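Alpha/beta hydrolase fold-3 domain-containing protein (Enterococcus faecalis, PDB 2QRU) is of unknown function but belongs to the alpha/beta hydrolase superfamily and probably acts as a hydrolase. Local coordinates at residues F98-Q112 with L122-L136. Sequence-based numbering, arbitrary orientation.
Sequences FGLCGRSAGGYLMLQ and LTPQFLVNFYGYTDL. With PO4 (phosphate ion), chain B.
Q125 N gives its hydrogen to F98 O over 2.7 Å in an almost straight bond (174°), on the approach to strand 127-130. That strand and its parallel neighbour 98-103 are joined by helix 105-119 in a right-handed beta-alpha-beta crossover of the alpha/beta hydrolase sheet. The exchange continues strand to strand and finishes where S104 N reaches F130 O at 2.8 Å. The strained backbone of S104 (phi 54°) and the sequence G-x-S-x-G are consistent with a nucleophile elbow, and its OG bonds to H249, consistent with a Ser-His-Asp triad completed by D221. A phosphate ion accepts a bond from A105 N to its O4; one water links S104 OG, Y133 OH and the phosphate.

Glycine lets the F126 ring lie flat on the neighbouring strand: G99 CA sits 3.8 Å from the ring centroid, over its centre. At the same end, P124 CA covers a face of the F98 ring, whose edge meets L122 O. From the face of the helix turned to the strand, the selenomethionine M110 folds back at its last torsion (chi3 79°), bringing SE to 3.4 Å from V128 O and its methyl against N129 CB. N129 OD1 accepts from G132 N, an Asx motif that ties down the turn after the strand. Beyond it, Y133 lays a ring face against Y108 CB, the two rings slid apart with little overlap. The Y108 ring is itself held between Q112 CG on one face and L136 CD2 on the other, with Y133 O at its edge, 3.3 Å from CD1 of Y108.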
# COMPACT_ATOMS: atom_id res chain seq x y z
N PHE A 98 -11.14 -12.73 -0.21
CA PHE A 98 -10.72 -11.34 -0.20
C PHE A 98 -9.53 -11.15 -1.11
O PHE A 98 -8.74 -12.09 -1.32
CB PHE A 98 -10.36 -10.89 1.23
CG PHE A 98 -9.09 -11.55 1.76
CD1 PHE A 98 -9.13 -12.83 2.33
CD2 PHE A 98 -7.86 -10.92 1.62
CE1 PHE A 98 -7.96 -13.44 2.78
CE2 PHE A 98 -6.69 -11.54 2.05
CZ PHE A 98 -6.74 -12.80 2.62
N GLY A 99 -9.41 -9.95 -1.65
CA GLY A 99 -8.20 -9.53 -2.35
C GLY A 99 -7.52 -8.42 -1.58
O GLY A 99 -8.08 -7.89 -0.61
N LEU A 100 -6.32 -8.05 -2.02
CA LEU A 100 -5.63 -6.92 -1.38
C LEU A 100 -5.35 -5.88 -2.46
O LEU A 100 -5.13 -6.22 -3.63
CB LEU A 100 -4.31 -7.34 -0.76
CG LEU A 100 -4.40 -8.41 0.35
CD1 LEU A 100 -2.97 -8.85 0.75
CD2 LEU A 100 -5.20 -7.92 1.56
N CYS A 101 -5.27 -4.61 -2.06
CA CYS A 101 -4.87 -3.56 -3.00
C CYS A 101 -3.97 -2.58 -2.26
O CYS A 101 -4.29 -2.19 -1.13
CB CYS A 101 -6.11 -2.81 -3.49
SG CYS A 101 -5.77 -1.39 -4.61
N GLY A 102 -2.86 -2.21 -2.87
CA GLY A 102 -1.86 -1.35 -2.17
C GLY A 102 -1.39 -0.23 -3.07
O GLY A 102 -1.13 -0.45 -4.27
N ARG A 103 -1.22 0.94 -2.47
CA ARG A 103 -0.79 2.14 -3.18
C ARG A 103 0.63 2.50 -2.68
O ARG A 103 0.80 2.85 -1.50
CB ARG A 103 -1.75 3.26 -2.81
CG ARG A 103 -1.36 4.60 -3.37
CD ARG A 103 -2.46 5.63 -3.08
NE ARG A 103 -2.23 6.96 -3.62
CZ ARG A 103 -3.16 7.90 -3.58
NH1 ARG A 103 -4.35 7.59 -3.06
NH2 ARG A 103 -2.95 9.12 -4.07
N SER A 104 1.61 2.43 -3.58
CA SER A 104 3.01 2.77 -3.28
C SER A 104 3.54 1.97 -2.08
O SER A 104 3.62 0.72 -2.15
CB SER A 104 3.19 4.28 -3.14
OG SER A 104 4.58 4.57 -3.10
N ALA A 105 3.82 2.63 -0.96
CA ALA A 105 4.27 1.85 0.21
C ALA A 105 3.22 0.80 0.58
O ALA A 105 3.56 -0.27 1.09
CB ALA A 105 4.51 2.78 1.40
N GLY A 106 1.94 1.12 0.38
CA GLY A 106 0.87 0.14 0.58
C GLY A 106 1.05 -1.13 -0.27
O GLY A 106 0.63 -2.21 0.15
N GLY A 107 1.63 -1.01 -1.47
CA GLY A 107 1.93 -2.21 -2.29
C GLY A 107 3.00 -3.09 -1.65
O GLY A 107 2.90 -4.31 -1.66
N TYR A 108 4.05 -2.45 -1.12
CA TYR A 108 5.09 -3.18 -0.40
C TYR A 108 4.45 -3.90 0.82
O TYR A 108 4.70 -5.12 1.05
CB TYR A 108 6.16 -2.20 0.05
CG TYR A 108 7.20 -2.84 0.94
CD1 TYR A 108 8.17 -3.71 0.43
CD2 TYR A 108 7.21 -2.61 2.32
CE1 TYR A 108 9.15 -4.33 1.27
CE2 TYR A 108 8.17 -3.21 3.16
CZ TYR A 108 9.15 -4.07 2.63
OH TYR A 108 10.11 -4.70 3.43
N LEU A 109 3.66 -3.16 1.58
CA LEU A 109 2.99 -3.71 2.76
C LEU A 109 2.10 -4.89 2.35
O LEU A 109 2.16 -5.95 2.97
CB LEU A 109 2.20 -2.62 3.50
CG LEU A 109 3.06 -1.56 4.20
CD1 LEU A 109 2.09 -0.47 4.73
CD2 LEU A 109 4.00 -2.15 5.32
N MSE A 110 1.33 -4.72 1.27
CA MSE A 110 0.46 -5.79 0.78
C MSE A 110 1.23 -7.08 0.46
O MSE A 110 0.83 -8.23 0.82
CB MSE A 110 -0.25 -5.32 -0.50
CG MSE A 110 -0.88 -6.50 -1.29
SE MSE A 110 -1.67 -5.72 -2.91
CE MSE A 110 0.00 -5.55 -3.93
N LEU A 111 2.37 -6.91 -0.21
CA LEU A 111 3.17 -8.07 -0.62
C LEU A 111 3.81 -8.76 0.58
O LEU A 111 3.81 -10.00 0.68
CB LEU A 111 4.20 -7.66 -1.68
CG LEU A 111 3.54 -7.22 -3.00
CD1 LEU A 111 4.58 -6.48 -3.88
CD2 LEU A 111 2.94 -8.41 -3.74
N GLN A 112 4.31 -7.96 1.54
CA GLN A 112 4.85 -8.52 2.76
C GLN A 112 3.74 -9.23 3.55
O GLN A 112 3.94 -10.34 4.01
CB GLN A 112 5.50 -7.43 3.63
CG GLN A 112 6.81 -6.89 3.04
CD GLN A 112 7.98 -7.88 3.19
OE1 GLN A 112 7.89 -8.86 3.92
NE2 GLN A 112 9.06 -7.63 2.45
N LEU A 122 -4.28 -18.10 4.96
CA LEU A 122 -5.19 -17.01 4.63
C LEU A 122 -4.82 -16.31 3.31
O LEU A 122 -4.76 -15.07 3.23
CB LEU A 122 -5.21 -15.98 5.75
CG LEU A 122 -6.00 -16.41 6.99
CD1 LEU A 122 -5.71 -15.45 8.13
CD2 LEU A 122 -7.49 -16.41 6.64
N THR A 123 -4.62 -17.10 2.28
CA THR A 123 -4.14 -16.58 1.00
C THR A 123 -5.18 -15.65 0.32
O THR A 123 -6.34 -16.01 0.18
CB THR A 123 -3.80 -17.74 0.06
OG1 THR A 123 -2.95 -18.68 0.73
CG2 THR A 123 -3.13 -17.20 -1.19
N PRO A 124 -4.75 -14.44 -0.09
CA PRO A 124 -5.66 -13.57 -0.85
C PRO A 124 -6.05 -14.24 -2.16
O PRO A 124 -5.29 -15.06 -2.68
CB PRO A 124 -4.79 -12.34 -1.18
CG PRO A 124 -3.69 -12.36 -0.07
CD PRO A 124 -3.42 -13.84 0.11
N GLN A 125 -7.24 -13.90 -2.68
CA GLN A 125 -7.68 -14.40 -3.98
C GLN A 125 -6.90 -13.73 -5.10
O GLN A 125 -6.66 -14.34 -6.15
CB GLN A 125 -9.20 -14.14 -4.17
CG GLN A 125 -9.79 -14.78 -5.45
CD GLN A 125 -11.22 -14.29 -5.81
OE1 GLN A 125 -11.60 -13.13 -5.56
NE2 GLN A 125 -11.99 -15.17 -6.45
N PHE A 126 -6.56 -12.44 -4.89
CA PHE A 126 -5.84 -11.65 -5.88
C PHE A 126 -5.24 -10.42 -5.23
O PHE A 126 -5.58 -10.07 -4.08
CB PHE A 126 -6.79 -11.23 -7.01
CG PHE A 126 -7.91 -10.34 -6.53
CD1 PHE A 126 -7.74 -8.93 -6.46
CD2 PHE A 126 -9.14 -10.89 -6.19
CE1 PHE A 126 -8.80 -8.10 -6.01
CE2 PHE A 126 -10.18 -10.10 -5.74
CZ PHE A 126 -10.03 -8.69 -5.65
N LEU A 127 -4.37 -9.77 -5.99
CA LEU A 127 -3.61 -8.62 -5.50
C LEU A 127 -3.67 -7.49 -6.52
O LEU A 127 -3.69 -7.80 -7.73
CB LEU A 127 -2.15 -9.00 -5.31
CG LEU A 127 -1.82 -10.24 -4.43
CD1 LEU A 127 -0.33 -10.53 -4.54
CD2 LEU A 127 -2.27 -9.91 -2.98
N VAL A 128 -3.70 -6.23 -6.09
CA VAL A 128 -3.66 -5.12 -7.05
C VAL A 128 -2.58 -4.17 -6.55
O VAL A 128 -2.64 -3.66 -5.43
CB VAL A 128 -5.05 -4.39 -7.14
CG1 VAL A 128 -4.96 -3.18 -8.09
CG2 VAL A 128 -6.17 -5.37 -7.57
N ASN A 129 -1.52 -4.04 -7.33
CA ASN A 129 -0.36 -3.22 -7.00
C ASN A 129 -0.35 -1.93 -7.82
O ASN A 129 -0.20 -1.98 -9.04
CB ASN A 129 0.91 -3.99 -7.37
CG ASN A 129 2.12 -3.12 -7.25
OD1 ASN A 129 2.34 -2.52 -6.21
ND2 ASN A 129 2.92 -3.04 -8.31
N PHE A 130 -0.48 -0.80 -7.14
CA PHE A 130 -0.23 0.53 -7.73
C PHE A 130 1.16 0.96 -7.30
O PHE A 130 1.34 1.40 -6.15
CB PHE A 130 -1.28 1.52 -7.24
CG PHE A 130 -2.58 1.34 -7.95
CD1 PHE A 130 -2.80 2.02 -9.17
CD2 PHE A 130 -3.58 0.57 -7.41
CE1 PHE A 130 -4.02 1.85 -9.87
CE2 PHE A 130 -4.79 0.40 -8.09
CZ PHE A 130 -5.03 1.03 -9.31
N TYR A 131 2.14 0.76 -8.21
CA TYR A 131 3.52 1.29 -8.08
C TYR A 131 4.17 1.05 -6.69
O TYR A 131 4.83 1.92 -6.11
CB TYR A 131 3.60 2.74 -8.57
CG TYR A 131 2.45 3.64 -8.16
CD1 TYR A 131 2.41 4.25 -6.92
CD2 TYR A 131 1.38 3.86 -9.04
CE1 TYR A 131 1.34 5.10 -6.55
CE2 TYR A 131 0.29 4.68 -8.67
CZ TYR A 131 0.28 5.29 -7.43
OH TYR A 131 -0.80 6.15 -7.13
N GLY A 132 3.98 -0.18 -6.20
CA GLY A 132 4.68 -0.62 -4.98
C GLY A 132 6.06 -1.20 -5.32
O GLY A 132 6.63 -0.95 -6.40
N TYR A 133 6.57 -2.00 -4.38
CA TYR A 133 7.93 -2.53 -4.46
C TYR A 133 8.06 -3.76 -3.59
O TYR A 133 7.22 -3.98 -2.71
CB TYR A 133 8.93 -1.45 -4.10
CG TYR A 133 8.54 -0.51 -2.98
CD1 TYR A 133 7.81 0.67 -3.24
CD2 TYR A 133 8.95 -0.76 -1.65
CE1 TYR A 133 7.47 1.56 -2.20
CE2 TYR A 133 8.59 0.12 -0.63
CZ TYR A 133 7.88 1.28 -0.91
OH TYR A 133 7.56 2.18 0.09
N THR A 134 9.13 -4.54 -3.83
CA THR A 134 9.27 -5.86 -3.24
C THR A 134 10.44 -5.88 -2.24
O THR A 134 10.63 -6.85 -1.51
CB THR A 134 9.55 -6.93 -4.33
OG1 THR A 134 10.62 -6.45 -5.17
CG2 THR A 134 8.30 -7.19 -5.19
N ASP A 135 11.22 -4.80 -2.23
CA ASP A 135 12.34 -4.64 -1.31
C ASP A 135 12.60 -3.14 -1.15
O ASP A 135 11.93 -2.32 -1.79
CB ASP A 135 13.57 -5.45 -1.78
CG ASP A 135 14.19 -4.92 -3.06
OD1 ASP A 135 14.44 -3.70 -3.14
OD2 ASP A 135 14.45 -5.74 -3.98
N LEU A 136 13.53 -2.80 -0.27
CA LEU A 136 13.79 -1.40 0.06
C LEU A 136 15.12 -0.90 -0.55
O LEU A 136 15.58 0.21 -0.23
CB LEU A 136 13.77 -1.24 1.59
CG LEU A 136 12.41 -1.62 2.22
CD1 LEU A 136 12.51 -1.61 3.74
CD2 LEU A 136 11.29 -0.72 1.73
P PO4 B . 4.36 6.94 -1.39
O1 PO4 B . 5.58 6.56 -2.22
O2 PO4 B . 4.70 8.21 -0.62
O3 PO4 B . 3.18 7.32 -2.29
O4 PO4 B . 4.00 5.76 -0.51
O HOH W 1 -9.21 -15.26 0.06
O HOH W 2 6.82 4.67 -0.76